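Putative c-1-tetrahydrofolate synthase, cytoplasmic (Leishmania major, PDB 4A26) probably interconverts one-carbon forms of tetrahydrofolate, acting as an NADP-dependent methylenetetrahydrofolate dehydrogenase and a methenyltetrahydrofolate cyclohydrolase within a homodimer. Local coordinates at residues A[194-197]-A[198-201]; A[121-125]-A[126-130]; A[160-163]-A[164-168]. All coordinates share one frame; numbering follows the deposited sequence.

Contact 1: A[194-197]-A[198-201]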
loop_
_atom_site.group_PDB
_atom_site.type_symbol
_atom_site.label_atom_id
_atom_site.label_comp_id
_atom_site.label_asym_id
_atom_site.label_seq_id
_atom_site.Cartn_x
_atom_site.Cartn_y
_atom_site.Cartn_z
ATOM N N ILE A 194 -1.504 1.403 12.829
ATOM C CA ILE A 194 -2.116 0.095 12.605
ATOM C C ILE A 194 -1.706 -0.848 13.725
ATOM O O ILE A 194 -0.550 -1.232 13.820
ATOM C CB ILE A 194 -1.708 -0.501 11.240
ATOM C CG1 ILE A 194 -2.106 0.452 10.105
ATOM C CG2 ILE A 194 -2.374 -1.856 11.030
ATOM C CD1 ILE A 194 -1.313 0.250 8.833
ATOM N N VAL A 195 -2.657 -1.196 14.585
ATOM C CA VAL A 195 -2.420 -2.166 15.649
ATOM C C VAL A 195 -2.693 -3.576 15.117
ATOM O O VAL A 195 -3.619 -3.778 14.315
ATOM C CB VAL A 195 -3.312 -1.888 16.878
ATOM C CG1 VAL A 195 -3.011 -2.885 17.983
ATOM C CG2 VAL A 195 -3.107 -0.467 17.377
ATOM N N HIS A 196 -1.886 -4.537 15.572
ATOM C CA HIS A 196 -1.937 -5.916 15.079
ATOM C C HIS A 196 -1.469 -6.921 16.146
ATOM O O HIS A 196 -1.201 -6.540 17.286
ATOM C CB HIS A 196 -1.100 -6.033 13.793
ATOM C CG HIS A 196 0.239 -5.364 13.871
ATOM N ND1 HIS A 196 1.298 -5.891 14.579
ATOM C CD2 HIS A 196 0.695 -4.213 13.320
ATOM C CE1 HIS A 196 2.344 -5.090 14.468
ATOM N NE2 HIS A 196 2.005 -4.065 13.708
ATOM N N SER A 197 -1.380 -8.199 15.777
ATOM C CA SER A 197 -1.003 -9.271 16.712
ATOM C C SER A 197 0.331 -9.045 17.425
ATOM O O SER A 197 0.533 -9.534 18.536
ATOM C CB SER A 197 -0.933 -10.611 15.980
ATOM O OG SER A 197 0.245 -10.703 15.199
ATOM N N GLY A 198 1.246 -8.339 16.766
ATOM C CA GLY A 198 2.532 -7.994 17.363
ATOM C C GLY A 198 2.444 -6.846 18.350
ATOM O O GLY A 198 3.341 -6.665 19.172
ATOM N N THR A 199 1.366 -6.070 18.272
ATOM C CA THR A 199 1.190 -4.900 19.132
ATOM C C THR A 199 0.899 -5.313 20.568
ATOM O O THR A 199 0.078 -6.189 20.819
ATOM C CB THR A 199 0.041 -3.986 18.641
ATOM O OG1 THR A 199 0.155 -3.783 17.228
ATOM C CG2 THR A 199 0.078 -2.637 19.354
ATOM N N SER A 200 1.591 -4.671 21.501
ATOM C CA SER A 200 1.374 -4.895 22.919
ATOM C C SER A 200 -0.000 -4.368 23.315
ATOM O O SER A 200 -0.518 -3.435 22.686
ATOM C CB SER A 200 2.457 -4.181 23.727
ATOM O OG SER A 200 2.150 -4.171 25.107
ATOM N N THR A 201 -0.588 -4.968 24.346
ATOM C CA THR A 201 -1.878 -4.514 24.859
ATOM C C THR A 201 -1.760 -3.108 25.428
ATOM O O THR A 201 -2.620 -2.270 25.195
ATOM C CB THR A 201 -2.436 -5.449 25.950
ATOM O OG1 THR A 201 -1.465 -5.613 26.992
ATOM C CG2 THR A 201 -2.787 -6.802 25.362
#

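Contact 2: A[121-125]-A[126-130]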
loop_
_atom_site.group_PDB
_atom_site.type_symbol
_atom_site.label_atom_id
_atom_site.label_comp_id
_atom_site.label_asym_id
_atom_site.label_seq_id
_atom_site.Cartn_x
_atom_site.Cartn_y
_atom_site.Cartn_z
ATOM N N HIS A 121 -8.774 -3.051 -15.004
ATOM C CA HIS A 121 -9.865 -2.080 -15.124
ATOM C C HIS A 121 -11.268 -2.674 -14.921
ATOM O O HIS A 121 -12.255 -1.941 -14.960
ATOM C CB HIS A 121 -9.776 -1.319 -16.464
ATOM C CG HIS A 121 -10.195 -2.121 -17.664
ATOM N ND1 HIS A 121 -9.303 -2.840 -18.431
ATOM C CD2 HIS A 121 -11.410 -2.297 -18.238
ATOM C CE1 HIS A 121 -9.952 -3.433 -19.417
ATOM N NE2 HIS A 121 -11.231 -3.119 -19.324
ATOM N N LYS A 122 -11.358 -3.984 -14.688
ATOM C CA LYS A 122 -12.635 -4.630 -14.354
ATOM C C LYS A 122 -12.610 -5.304 -12.976
ATOM O O LYS A 122 -13.538 -6.033 -12.617
ATOM C CB LYS A 122 -13.010 -5.656 -15.429
ATOM C CG LYS A 122 -13.195 -5.062 -16.810
ATOM C CD LYS A 122 -13.802 -6.063 -17.775
ATOM C CE LYS A 122 -14.131 -5.418 -19.114
ATOM N NZ LYS A 122 -14.886 -6.329 -20.017
ATOM N N ASP A 123 -11.562 -5.032 -12.202
ATOM C CA ASP A 123 -11.349 -5.670 -10.903
ATOM C C ASP A 123 -12.202 -4.997 -9.821
ATOM O O ASP A 123 -11.694 -4.243 -8.990
ATOM C CB ASP A 123 -9.854 -5.604 -10.559
ATOM C CG ASP A 123 -9.522 -6.198 -9.201
ATOM O OD1 ASP A 123 -10.265 -7.069 -8.709
ATOM O OD2 ASP A 123 -8.495 -5.795 -8.622
ATOM N N ALA A 124 -13.495 -5.300 -9.824
ATOM C CA ALA A 124 -14.467 -4.619 -8.959
ATOM C C ALA A 124 -14.187 -4.735 -7.452
ATOM O O ALA A 124 -14.541 -3.832 -6.688
ATOM C CB ALA A 124 -15.879 -5.114 -9.268
ATOM N N ASP A 125 -13.578 -5.838 -7.024
ATOM C CA ASP A 125 -13.220 -6.019 -5.609
ATOM C C ASP A 125 -11.852 -5.411 -5.255
ATOM O O ASP A 125 -11.526 -5.264 -4.073
ATOM C CB ASP A 125 -13.262 -7.506 -5.211
ATOM C CG ASP A 125 -14.605 -7.923 -4.608
ATOM O OD1 ASP A 125 -15.207 -7.105 -3.870
ATOM O OD2 ASP A 125 -15.041 -9.076 -4.855
ATOM N N ALA A 126 -11.068 -5.050 -6.269
ATOM C CA ALA A 126 -9.743 -4.460 -6.064
ATOM C C ALA A 126 -8.784 -5.447 -5.401
ATOM O O ALA A 126 -8.051 -5.085 -4.476
ATOM C CB ALA A 126 -9.849 -3.190 -5.238
ATOM N N LEU A 127 -8.798 -6.688 -5.885
ATOM C CA LEU A 127 -7.981 -7.771 -5.326
ATOM C C LEU A 127 -6.619 -7.933 -6.021
ATOM O O LEU A 127 -5.737 -8.617 -5.504
ATOM C CB LEU A 127 -8.757 -9.093 -5.393
ATOM C CG LEU A 127 -9.939 -9.195 -4.426
ATOM C CD1 LEU A 127 -10.944 -10.239 -4.895
ATOM C CD2 LEU A 127 -9.457 -9.499 -3.012
ATOM N N LEU A 128 -6.462 -7.315 -7.190
ATOM C CA LEU A 128 -5.203 -7.363 -7.933
ATOM C C LEU A 128 -4.133 -6.530 -7.227
ATOM O O LEU A 128 -4.444 -5.478 -6.666
ATOM C CB LEU A 128 -5.396 -6.835 -9.359
ATOM C CG LEU A 128 -6.094 -7.755 -10.363
ATOM C CD1 LEU A 128 -6.391 -7.003 -11.641
ATOM C CD2 LEU A 128 -5.242 -8.970 -10.659
ATOM N N PRO A 129 -2.873 -7.003 -7.234
ATOM C CA PRO A 129 -1.773 -6.220 -6.655
ATOM C C PRO A 129 -1.624 -4.815 -7.242
ATOM O O PRO A 129 -1.392 -3.861 -6.500
ATOM C CB PRO A 129 -0.540 -7.065 -6.975
ATOM C CG PRO A 129 -1.050 -8.454 -7.019
ATOM C CD PRO A 129 -2.450 -8.378 -7.560
ATOM N N VAL A 130 -1.769 -4.691 -8.558
ATOM C CA VAL A 130 -1.662 -3.391 -9.220
ATOM C C VAL A 130 -2.687 -2.383 -8.676
ATOM O O VAL A 130 -2.358 -1.216 -8.471
ATOM C CB VAL A 130 -1.757 -3.519 -10.766
ATOM C CG1 VAL A 130 -3.114 -4.071 -11.191
ATOM C CG2 VAL A 130 -1.473 -2.181 -11.434
#

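Contact 3: A[160-163]-A[164-168]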
loop_
_atom_site.group_PDB
_atom_site.type_symbol
_atom_site.label_atom_id
_atom_site.label_comp_id
_atom_site.label_asym_id
_atom_site.label_seq_id
_atom_site.Cartn_x
_atom_site.Cartn_y
_atom_site.Cartn_z
ATOM N N GLY A 160 -20.317 13.435 8.564
ATOM C CA GLY A 160 -19.648 14.709 8.800
ATOM C C GLY A 160 -18.427 14.567 9.685
ATOM O O GLY A 160 -17.910 15.562 10.204
ATOM N N ILE A 161 -17.960 13.332 9.852
ATOM C CA ILE A 161 -16.839 13.051 10.731
ATOM C C ILE A 161 -15.536 13.429 10.032
ATOM O O ILE A 161 -15.181 12.850 9.000
ATOM C CB ILE A 161 -16.819 11.574 11.167
ATOM C CG1 ILE A 161 -18.090 11.253 11.964
ATOM C CG2 ILE A 161 -15.582 11.279 12.000
ATOM C CD1 ILE A 161 -18.226 9.803 12.362
ATOM N N GLU A 162 -14.851 14.424 10.599
ATOM C CA GLU A 162 -13.581 14.913 10.071
ATOM C C GLU A 162 -12.514 13.831 10.187
ATOM O O GLU A 162 -12.411 13.160 11.216
ATOM C CB GLU A 162 -13.121 16.169 10.832
ATOM C CG GLU A 162 -13.896 17.449 10.489
ATOM C CD GLU A 162 -13.631 18.607 11.463
ATOM O OE1 GLU A 162 -12.830 18.446 12.412
ATOM O OE2 GLU A 162 -14.241 19.685 11.282
ATOM N N MET A 163 -11.733 13.671 9.120
ATOM C CA MET A 163 -10.566 12.789 9.108
ATOM C C MET A 163 -9.258 13.589 9.070
ATOM O O MET A 163 -8.358 13.327 9.852
ATOM C CB MET A 163 -10.641 11.849 7.908
ATOM C CG MET A 163 -11.565 10.674 8.129
ATOM S SD MET A 163 -11.988 9.825 6.603
ATOM C CE MET A 163 -13.130 11.012 5.888
ATOM N N ALA A 164 -9.155 14.561 8.167
ATOM C CA ALA A 164 -7.937 15.372 8.042
ATOM C C ALA A 164 -7.538 16.022 9.369
ATOM O O ALA A 164 -8.359 16.667 10.019
ATOM C CB ALA A 164 -8.121 16.436 6.983
ATOM N N GLY A 165 -6.278 15.844 9.764
ATOM C CA GLY A 165 -5.748 16.443 10.990
ATOM C C GLY A 165 -6.019 15.652 12.261
ATOM O O GLY A 165 -5.643 16.078 13.362
ATOM N N LYS A 166 -6.656 14.494 12.114
ATOM C CA LYS A 166 -7.055 13.687 13.259
ATOM C C LYS A 166 -6.116 12.500 13.455
ATOM O O LYS A 166 -5.364 12.131 12.547
ATOM C CB LYS A 166 -8.492 13.191 13.078
ATOM C CG LYS A 166 -9.512 14.299 12.791
ATOM C CD LYS A 166 -9.608 15.300 13.936
ATOM C CE LYS A 166 -10.745 16.280 13.724
ATOM N NZ LYS A 166 -11.018 17.086 14.948
ATOM N N ARG A 167 -6.152 11.923 14.654
ATOM C CA ARG A 167 -5.410 10.711 14.952
ATOM C C ARG A 167 -6.359 9.533 14.769
ATOM O O ARG A 167 -7.530 9.613 15.132
ATOM C CB ARG A 167 -4.858 10.755 16.378
ATOM C CG ARG A 167 -3.983 11.975 16.649
ATOM C CD ARG A 167 -3.656 12.177 18.120
ATOM N NE ARG A 167 -2.498 11.389 18.536
ATOM C CZ ARG A 167 -1.724 11.662 19.591
ATOM N NH1 ARG A 167 -1.962 12.716 20.370
ATOM N NH2 ARG A 167 -0.692 10.870 19.869
ATOM N N ALA A 168 -5.855 8.450 14.185
ATOM C CA ALA A 168 -6.672 7.277 13.892
ATOM C C ALA A 168 -5.936 6.000 14.261
ATOM O O ALA A 168 -4.715 5.905 14.108
ATOM C CB ALA A 168 -7.049 7.252 12.412
#

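Contact 1: A[194-197]-A[198-201]
His196 and Thr199 clasp each other across a type I beta turn that carries the chain out of strand 191-195, the outermost strand of the parallel sheet within this chain, and on to helix 201-209. One backbone bond closes the turn and a side-chain bond braces it. Thr199 N donates to His196 O over 2.8 Å, and the reverse bond runs from His196 N to Thr199 OG1 at 2.7 Å, nearly straight at 168°. The threonine torsion (chi1 -46°) makes this second bond possible: it sets OG1 beside the backbone N and so inside the turn, while CG2 is sent toward Val195. There Val195 CG1 packs against Thr199 CB at 3.3 Å, the two side chains meeting at about a right angle. The imidazole stands up from the turn, with CG of His196 between its own N and carbonyl carbon, chi1 45°. This posture lays one ring face over the hydroxyl, Thr199 OG1 sitting 3.5 Å above the centre of the His196 ring. At the ring edge, in plane, Gly198 N donates to His196 ND1 at 3.3 Å, a clearly bent bond. His196 NE2 bonds to Ala190 O of the second subunit; ND1 accepting and NE2 facing a carbonyl would suit a neutral ring protonated at NE2. Thr199 OG1 also pairs with Thr191 OG1 of the second subunit, so both side chains that shape the turn serve the dimer contact as well. Just beyond, Ser200 is the N-cap residue of helix 201-209. Strand 191-195 follows strand 167-171 and helix 178-187 as the second strand of a Rossmann beta-alpha-beta unit, whose end in NAD(P)-binding domains commonly lies near the adenosine ribose.

Contact 2: A[121-125]-A[126-130]
A chi1 of 178° turns the Asp123 carboxylate away from its own N and across the turn to Leu127 and Leu128, whose amide N-H groups face it. Leu128 N donates to Asp123 OD2 at 2.9 Å and 169°, meeting the oxygen on its syn side but 31° out of the carboxylate plane. A second, weak bond joins Leu127 N to Asp123 OD1 at 3.2 Å. OD2 gathers two donors, Leu128 N and, from the first turn of helix 129-136, Asn131 ND2; together with the weak bond to OD1 they would limit rotation of the group. Leu128 CB lies against Asp123 OD2 at 3.4 Å, and Asp125 CB touches Leu127 CD1 at 3.6 Å. The backbone supplies one more tie, Ala126 N to Asp123 O, closing a type I beta turn. Asp123 is also the centre of an inverse gamma turn, so two turns and a side-chain grip together shape this loop, which packs on strand 98-101 and helix 111-116 and leads into Leu128, the N-cap residue of helix 129-136.

Contact 3: A[160-163]-A[164-168]
Glu162 and Lys166 reach for each other across the neck of a turn, and their side chains meet at a slant. Glu162 runs extended beyond CG, so its carboxylate stands off at the far end. Lys166 instead folds at chi2 (-62°), which turns its outer chain back over the glutamate and lays CE alongside it: Lys166 CE is 3.7 Å from Glu162 CB and 3.3 Å from Glu162 OE1. The ammonium then sits close to the same oxygen, a salt bridge of 3.4 Å between Glu162 OE1 and Lys166 NZ. The lysine also packs on Asp212, a second acidic residue nearby. Nearer the backbone, Lys166 CG rests against Met163 O at 3.3 Å, so the inner half of the lysine covers the turn that its amide closes. That closure is the bond from Lys166 N to Met163 O, 3.1 Å long, with the donor tilted 31° from the carbonyl plane. The turn, Met163 to Lys166, is of type II, and Gly165 adopts the positive phi usual at its third position. Met163 directs its side chain away from all this into the interior, where Leu156 of helix 147-159, Leu185 of helix 178-187 and Ile213 of strand 213-216 receive it. The loop thus has an apolar inner side and a charged outer one as it leads from helix 147-159 into strand 167-171. Next in line, Arg167 points away from the turn and forms a salt bridge with Asp206 of the second subunit. Since the Glu162-Lys166 pair lies at the surface, solvent would probably screen its charges and leave the attraction modest.

Contacts 1 and 3 belong to the same sheet: contact 3 leads into strand 167-171 and contact 1 leaves its neighbour, strand 191-195, so they mark opposite ends of two parallel strands. Their centres are 22 Å apart, yet their nearest atoms come within about 6 Å. Contact 2 stands away from both, its centre 28 Å from that of contact 1 and 27 Å from that of contact 3, beside the three-stranded sheet in the other lobe. Of the three, contact 1 occupies the place where a Rossmann-type domain usually meets the adenosine end of its cofactor. All three touch the second subunit.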